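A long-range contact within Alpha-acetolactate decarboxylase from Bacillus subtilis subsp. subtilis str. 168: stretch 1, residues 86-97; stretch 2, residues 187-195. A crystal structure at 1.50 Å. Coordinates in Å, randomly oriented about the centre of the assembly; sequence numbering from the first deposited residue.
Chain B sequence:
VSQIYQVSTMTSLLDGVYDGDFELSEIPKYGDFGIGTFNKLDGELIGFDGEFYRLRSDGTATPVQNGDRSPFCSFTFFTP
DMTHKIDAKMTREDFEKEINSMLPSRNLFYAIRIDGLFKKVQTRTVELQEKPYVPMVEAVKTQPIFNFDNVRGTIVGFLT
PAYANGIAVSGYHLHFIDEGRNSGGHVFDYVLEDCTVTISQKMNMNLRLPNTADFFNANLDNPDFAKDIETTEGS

Stretch 1 86-97: IDAKMTREDFEK
Stretch 2 187-195: VFDYVLEDC

Stretch 1 is strand at I86, loop through D87-K89, strand at M90-T91 and helix from R92; stretch 2 lies antiparallel to its extended part: its strand runs through Y190 and V191, the chain turns a corner at E193 and D194, and C195 is strand again. I86 N donates to C195 O (3.0 Å) and C195 N to I86 O (3.1 Å); M90 N donates to L192 O (3.0 Å) and L192 N to M90 O (2.8 Å). T91 faces V191 as a non-hydrogen-bonded pair, CA atoms 4.5 Å apart. The register shifts by one between the two ladders. T91 caps the helix, its OG1 accepting from D94 N at 3.0 Å; the helix crosses the strand of stretch 2 at 82°, axes 7.9 Å apart.

I86 (chi1 m, chi2 p), M90, L192 (m, t) and C195 (p) share one sheet face, T91 and V191 the other. L192 CD1 makes apolar contacts with I86 CG2 (3.9 Å) and F95 CD1 (3.5 Å; F95 chi1 t, chi2 76°). Y190 (p, chi2 -84°) turns its ring under R92, whose CB hydrogens meet the pi face, CB 3.9 Å from the centroid; Y190 OH donates to E96 OE2 (3.2 Å). The R92 (t, t, p) guanidinium attracts two carboxylates: NE to D189 OD1, 3.3 Å, and NH1 to E96 OE1, 3.2 Å.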

ATOM      1  N   ILE B  86      30.043   9.347  -3.739  1.00 22.47           N
ATOM      2  CA  ILE B  86      30.606   9.151  -2.415  1.00 23.54           C
ATOM      3  C   ILE B  86      32.099   8.970  -2.658  1.00 28.38           C
ATOM      4  O   ILE B  86      32.532   7.977  -3.252  1.00 25.21           O
ATOM      5  CB  ILE B  86      29.985   7.950  -1.666  1.00 25.95           C
ATOM      6  CG1 ILE B  86      28.643   8.327  -1.023  1.00 28.15           C
ATOM      7  CG2 ILE B  86      30.894   7.500  -0.541  1.00 29.44           C
ATOM      8  CD1 ILE B  86      27.598   8.850  -1.955  1.00 30.52           C
ATOM      9  N   ASP B  87      32.873   9.969  -2.245  1.00 30.38           N
ATOM     10  CA  ASP B  87      34.279  10.072  -2.623  1.00 29.22           C
ATOM     11  C   ASP B  87      35.175   9.193  -1.780  1.00 30.60           C
ATOM     12  O   ASP B  87      36.187   8.674  -2.253  1.00 34.85           O
ATOM     13  CB  ASP B  87      34.763  11.515  -2.500  1.00 28.04           C
ATOM     14  CG  ASP B  87      34.088  12.453  -3.473  1.00 31.23           C
ATOM     15  OD1 ASP B  87      33.759  12.025  -4.604  1.00 33.81           O
ATOM     16  OD2 ASP B  87      33.894  13.628  -3.095  1.00 31.89           O
ATOM     17  N   ALA B  88      34.807   9.045  -0.517  1.00 32.16           N
ATOM     18  CA  ALA B  88      35.666   8.371   0.430  1.00 29.09           C
ATOM     19  C   ALA B  88      34.880   7.475   1.365  1.00 29.34           C
ATOM     20  O   ALA B  88      33.653   7.364   1.270  1.00 28.16           O
ATOM     21  CB  ALA B  88      36.466   9.396   1.229  1.00 38.52           C
ATOM     22  N   LYS B  89      35.619   6.839   2.264  1.00 28.32           N
ATOM     23  CA  LYS B  89      35.082   5.943   3.269  1.00 29.35           C
ATOM     24  C   LYS B  89      33.827   6.505   3.931  1.00 31.06           C
ATOM     25  O   LYS B  89      33.831   7.627   4.440  1.00 28.93           O
ATOM     26  CB  LYS B  89      36.154   5.668   4.316  1.00 28.87           C
ATOM     27  CG  LYS B  89      35.999   4.374   5.060  1.00 29.72           C
ATOM     28  CD  LYS B  89      37.345   3.924   5.579  1.00 31.16           C
ATOM     29  CE  LYS B  89      37.171   3.009   6.762  1.00 33.94           C
ATOM     30  NZ  LYS B  89      36.025   3.438   7.598  1.00 33.80           N
ATOM     31  N   MET B  90      32.751   5.726   3.909  1.00 27.10           N
ATOM     32  CA  MET B  90      31.493   6.165   4.497  1.00 25.05           C
ATOM     33  C   MET B  90      30.688   4.972   5.008  1.00 24.73           C
ATOM     34  O   MET B  90      30.493   3.996   4.282  1.00 23.36           O
ATOM     35  CB  MET B  90      30.682   6.954   3.476  1.00 24.24           C
ATOM     36  CG  MET B  90      29.649   7.820   4.111  1.00 29.88           C
ATOM     37  SD  MET B  90      28.525   8.646   2.986  1.00 31.15           S
ATOM     38  CE  MET B  90      29.648   9.775   2.167  1.00 31.48           C
ATOM     39  N   THR B  91      30.239   5.048   6.258  1.00 23.22           N
ATOM     40  CA  THR B  91      29.503   3.952   6.874  1.00 20.48           C
ATOM     41  C   THR B  91      28.060   3.932   6.370  1.00 22.87           C
ATOM     42  O   THR B  91      27.596   4.900   5.780  1.00 22.53           O
ATOM     43  CB  THR B  91      29.493   4.055   8.404  1.00 27.79           C
ATOM     44  OG1 THR B  91      28.757   5.215   8.805  1.00 27.98           O
ATOM     45  CG2 THR B  91      30.917   4.145   8.944  1.00 29.03           C
ATOM     46  N   ARG B  92      27.368   2.819   6.602  1.00 24.46           N
ATOM     47  CA  ARG B  92      25.956   2.716   6.250  1.00 23.55           C
ATOM     48  C   ARG B  92      25.169   3.843   6.905  1.00 24.96           C
ATOM     49  O   ARG B  92      24.387   4.528   6.243  1.00 22.60           O
ATOM     50  CB  ARG B  92      25.383   1.364   6.668  1.00 23.10           C
ATOM     51  CG  ARG B  92      23.859   1.289   6.542  1.00 24.19           C
ATOM     52  CD  ARG B  92      23.311  -0.040   7.022  1.00 28.47           C
ATOM     53  NE  ARG B  92      23.467  -0.220   8.463  1.00 33.34           N
ATOM     54  CZ  ARG B  92      22.655   0.308   9.372  1.00 36.94           C
ATOM     55  NH1 ARG B  92      21.623   1.054   8.995  1.00 35.23           N
ATOM     56  NH2 ARG B  92      22.874   0.092  10.660  1.00 39.33           N
ATOM     57  N   GLU B  93      25.400   4.039   8.202  1.00 25.85           N
ATOM     58  CA  GLU B  93      24.704   5.070   8.967  1.00 26.82           C
ATOM     59  C   GLU B  93      24.972   6.445   8.381  1.00 27.81           C
ATOM     60  O   GLU B  93      24.038   7.223   8.201  1.00 28.07           O
ATOM     61  CB  GLU B  93      25.121   5.035  10.442  1.00 28.95           C
ATOM     62  CG  GLU B  93      24.718   3.770  11.177  1.00 34.34           C
ATOM     63  CD  GLU B  93      25.677   2.608  10.932  1.00 39.18           C
ATOM     64  OE1 GLU B  93      26.623   2.758  10.122  1.00 32.63           O
ATOM     65  OE2 GLU B  93      25.481   1.540  11.551  1.00 45.20           O
ATOM     66  N   ASP B  94      26.241   6.733   8.085  1.00 28.30           N
ATOM     67  CA  ASP B  94      26.615   7.968   7.392  1.00 28.66           C
ATOM     68  C   ASP B  94      25.778   8.119   6.139  1.00 28.02           C
ATOM     69  O   ASP B  94      25.067   9.103   5.946  1.00 25.37           O
ATOM     70  CB  ASP B  94      28.084   7.991   6.939  1.00 31.73           C
ATOM     71  CG  ASP B  94      29.093   7.957   8.071  1.00 37.00           C
ATOM     72  OD1 ASP B  94      28.693   7.943   9.251  1.00 39.30           O
ATOM     73  OD2 ASP B  94      30.320   7.969   7.760  1.00 32.62           O
ATOM     74  N   PHE B  95      25.912   7.128   5.266  1.00 25.23           N
ATOM     75  CA  PHE B  95      25.315   7.164   3.944  1.00 23.23           C
ATOM     76  C   PHE B  95      23.799   7.295   3.996  1.00 19.91           C
ATOM     77  O   PHE B  95      23.224   8.117   3.290  1.00 20.72           O
ATOM     78  CB  PHE B  95      25.699   5.904   3.160  1.00 22.41           C
ATOM     79  CG  PHE B  95      25.097   5.838   1.782  1.00 20.43           C
ATOM     80  CD1 PHE B  95      25.599   6.613   0.751  1.00 18.69           C
ATOM     81  CD2 PHE B  95      24.023   4.995   1.520  1.00 20.85           C
ATOM     82  CE1 PHE B  95      25.041   6.553  -0.520  1.00 19.95           C
ATOM     83  CE2 PHE B  95      23.462   4.929   0.257  1.00 19.16           C
ATOM     84  CZ  PHE B  95      23.967   5.704  -0.765  1.00 19.04           C
ATOM     85  N   GLU B  96      23.161   6.490   4.835  1.00 23.28           N
ATOM     86  CA  GLU B  96      21.707   6.419   4.822  1.00 22.37           C
ATOM     87  C   GLU B  96      21.121   7.720   5.328  1.00 24.79           C
ATOM     88  O   GLU B  96      20.084   8.172   4.842  1.00 23.29           O
ATOM     89  CB  GLU B  96      21.234   5.204   5.624  1.00 22.10           C
ATOM     90  CG  GLU B  96      21.356   3.938   4.778  1.00 25.38           C
ATOM     91  CD  GLU B  96      20.855   2.688   5.458  1.00 27.12           C
ATOM     92  OE1 GLU B  96      20.329   2.798   6.585  1.00 30.11           O
ATOM     93  OE2 GLU B  96      20.975   1.598   4.836  1.00 28.69           O
ATOM     94  N   LYS B  97      21.815   8.366   6.258  1.00 26.57           N
ATOM     95  CA  LYS B  97      21.358   9.669   6.702  1.00 27.25           C
ATOM     96  C   LYS B  97      21.740  10.774   5.722  1.00 28.11           C
ATOM     97  O   LYS B  97      21.040  11.775   5.621  1.00 28.02           O
ATOM     98  CB  LYS B  97      21.872   9.991   8.104  1.00 29.97           C
ATOM     99  CG  LYS B  97      21.631   8.869   9.089  1.00 32.09           C
ATOM    100  CD  LYS B  97      20.214   8.923   9.637  1.00 38.76           C
ATOM    101  CE  LYS B  97      19.834   7.598  10.301  1.00 42.36           C
ATOM    102  NZ  LYS B  97      20.542   6.415   9.703  1.00 42.22           N
ATOM    103  N   VAL B 187      21.353  -7.216   2.103  1.00 10.45           N
ATOM    104  CA  VAL B 187      22.348  -6.434   2.836  1.00  9.97           C
ATOM    105  C   VAL B 187      21.930  -6.113   4.273  1.00 10.76           C
ATOM    106  O   VAL B 187      20.850  -5.565   4.497  1.00 11.84           O
ATOM    107  CB  VAL B 187      22.638  -5.120   2.085  1.00  8.86           C
ATOM    108  CG1 VAL B 187      23.560  -4.207   2.905  1.00 10.47           C
ATOM    109  CG2 VAL B 187      23.256  -5.433   0.736  1.00 10.25           C
ATOM    110  N   PHE B 188      22.801  -6.444   5.233  1.00 12.95           N
ATOM    111  CA  PHE B 188      22.641  -6.057   6.640  1.00 13.31           C
ATOM    112  C   PHE B 188      23.412  -4.771   6.969  1.00 16.32           C
ATOM    113  O   PHE B 188      22.966  -3.950   7.774  1.00 17.79           O
ATOM    114  CB  PHE B 188      23.146  -7.154   7.586  1.00 17.57           C
ATOM    115  CG  PHE B 188      22.228  -8.330   7.730  1.00 20.17           C
ATOM    116  CD1 PHE B 188      20.851  -8.181   7.660  1.00 19.34           C
ATOM    117  CD2 PHE B 188      22.754  -9.597   7.952  1.00 21.54           C
ATOM    118  CE1 PHE B 188      20.010  -9.279   7.809  1.00 21.74           C
ATOM    119  CE2 PHE B 188      21.919 -10.700   8.093  1.00 21.95           C
ATOM    120  CZ  PHE B 188      20.545 -10.539   8.022  1.00 18.54           C
ATOM    121  N   ASP B 189      24.592  -4.628   6.371  1.00 15.94           N
ATOM    122  CA  ASP B 189      25.491  -3.531   6.711  1.00 16.97           C
ATOM    123  C   ASP B 189      26.506  -3.357   5.593  1.00 17.86           C
ATOM    124  O   ASP B 189      26.723  -4.271   4.796  1.00 15.80           O
ATOM    125  CB  ASP B 189      26.189  -3.800   8.051  1.00 20.99           C
ATOM    126  CG  ASP B 189      26.902  -2.573   8.603  1.00 25.24           C
ATOM    127  OD1 ASP B 189      26.496  -1.436   8.279  1.00 25.48           O
ATOM    128  OD2 ASP B 189      27.872  -2.751   9.368  1.00 32.95           O
ATOM    129  N   TYR B 190      27.108  -2.176   5.517  1.00 18.27           N
ATOM    130  CA  TYR B 190      28.117  -1.929   4.502  1.00 18.79           C
ATOM    131  C   TYR B 190      28.924  -0.672   4.804  1.00 20.20           C
ATOM    132  O   TYR B 190      28.463   0.217   5.509  1.00 19.42           O
ATOM    133  CB  TYR B 190      27.474  -1.809   3.122  1.00 16.06           C
ATOM    134  CG  TYR B 190      26.372  -0.781   3.036  1.00 16.13           C
ATOM    135  CD1 TYR B 190      25.072  -1.099   3.411  1.00 15.93           C
ATOM    136  CD2 TYR B 190      26.625   0.498   2.570  1.00 18.65           C
ATOM    137  CE1 TYR B 190      24.064  -0.168   3.326  1.00 16.31           C
ATOM    138  CE2 TYR B 190      25.619   1.441   2.479  1.00 20.28           C
ATOM    139  CZ  TYR B 190      24.334   1.097   2.856  1.00 16.73           C
ATOM    140  OH  TYR B 190      23.328   2.025   2.777  1.00 18.78           O
ATOM    141  N   VAL B 191      30.140  -0.630   4.269  1.00 20.26           N
ATOM    142  CA  VAL B 191      30.965   0.567   4.302  1.00 20.69           C
ATOM    143  C   VAL B 191      31.449   0.832   2.891  1.00 20.64           C
ATOM    144  O   VAL B 191      32.039  -0.046   2.262  1.00 20.27           O
ATOM    145  CB  VAL B 191      32.169   0.430   5.252  1.00 22.97           C
ATOM    146  CG1 VAL B 191      33.033   1.688   5.187  1.00 23.53           C
ATOM    147  CG2 VAL B 191      31.697   0.168   6.667  1.00 24.76           C
ATOM    148  N   LEU B 192      31.167   2.027   2.386  1.00 19.65           N
ATOM    149  CA  LEU B 192      31.560   2.406   1.039  1.00 19.28           C
ATOM    150  C   LEU B 192      33.005   2.867   1.061  1.00 21.07           C
ATOM    151  O   LEU B 192      33.408   3.604   1.955  1.00 22.02           O
ATOM    152  CB  LEU B 192      30.664   3.521   0.486  1.00 21.56           C
ATOM    153  CG  LEU B 192      29.169   3.426   0.823  1.00 23.41           C
ATOM    154  CD1 LEU B 192      28.378   4.550   0.191  1.00 21.66           C
ATOM    155  CD2 LEU B 192      28.621   2.115   0.380  1.00 28.55           C
ATOM    156  N   GLU B 193      33.785   2.418   0.090  1.00 21.97           N
ATOM    157  CA  GLU B 193      35.118   2.968  -0.094  1.00 23.30           C
ATOM    158  C   GLU B 193      34.972   4.155  -1.035  1.00 28.42           C
ATOM    159  O   GLU B 193      35.379   5.274  -0.723  1.00 31.34           O
ATOM    160  CB  GLU B 193      36.081   1.920  -0.647  1.00 25.25           C
ATOM    161  CG  GLU B 193      37.498   2.436  -0.847  1.00 29.61           C
ATOM    162  CD  GLU B 193      38.527   1.328  -0.795  1.00 36.46           C
ATOM    163  OE1 GLU B 193      38.141   0.171  -0.519  1.00 38.58           O
ATOM    164  OE2 GLU B 193      39.723   1.608  -1.029  1.00 41.30           O
ATOM    165  N   ASP B 194      34.370   3.894  -2.187  1.00 21.62           N
ATOM    166  CA  ASP B 194      33.937   4.940  -3.096  1.00 24.30           C
ATOM    167  C   ASP B 194      32.884   4.361  -4.033  1.00 24.92           C
ATOM    168  O   ASP B 194      32.979   3.202  -4.445  1.00 23.31           O
ATOM    169  CB  ASP B 194      35.113   5.502  -3.893  1.00 26.84           C
ATOM    170  CG  ASP B 194      35.760   4.461  -4.781  1.00 30.92           C
ATOM    171  OD1 ASP B 194      35.285   4.277  -5.920  1.00 29.97           O
ATOM    172  OD2 ASP B 194      36.745   3.828  -4.338  1.00 33.11           O
ATOM    173  N   CYS B 195      31.881   5.160  -4.371  1.00 23.58           N
ATOM    174  CA  CYS B 195      30.836   4.681  -5.265  1.00 20.84           C
ATOM    175  C   CYS B 195      30.086   5.812  -5.939  1.00 19.91           C
ATOM    176  O   CYS B 195      30.125   6.961  -5.491  1.00 23.05           O
ATOM    177  CB  CYS B 195      29.841   3.797  -4.500  1.00 17.63           C
ATOM    178  SG  CYS B 195      28.673   4.683  -3.399  1.00 22.55           S
TER
HETATM  179  O   HOH W   1      28.289   0.669   8.849  1.00 27.43           O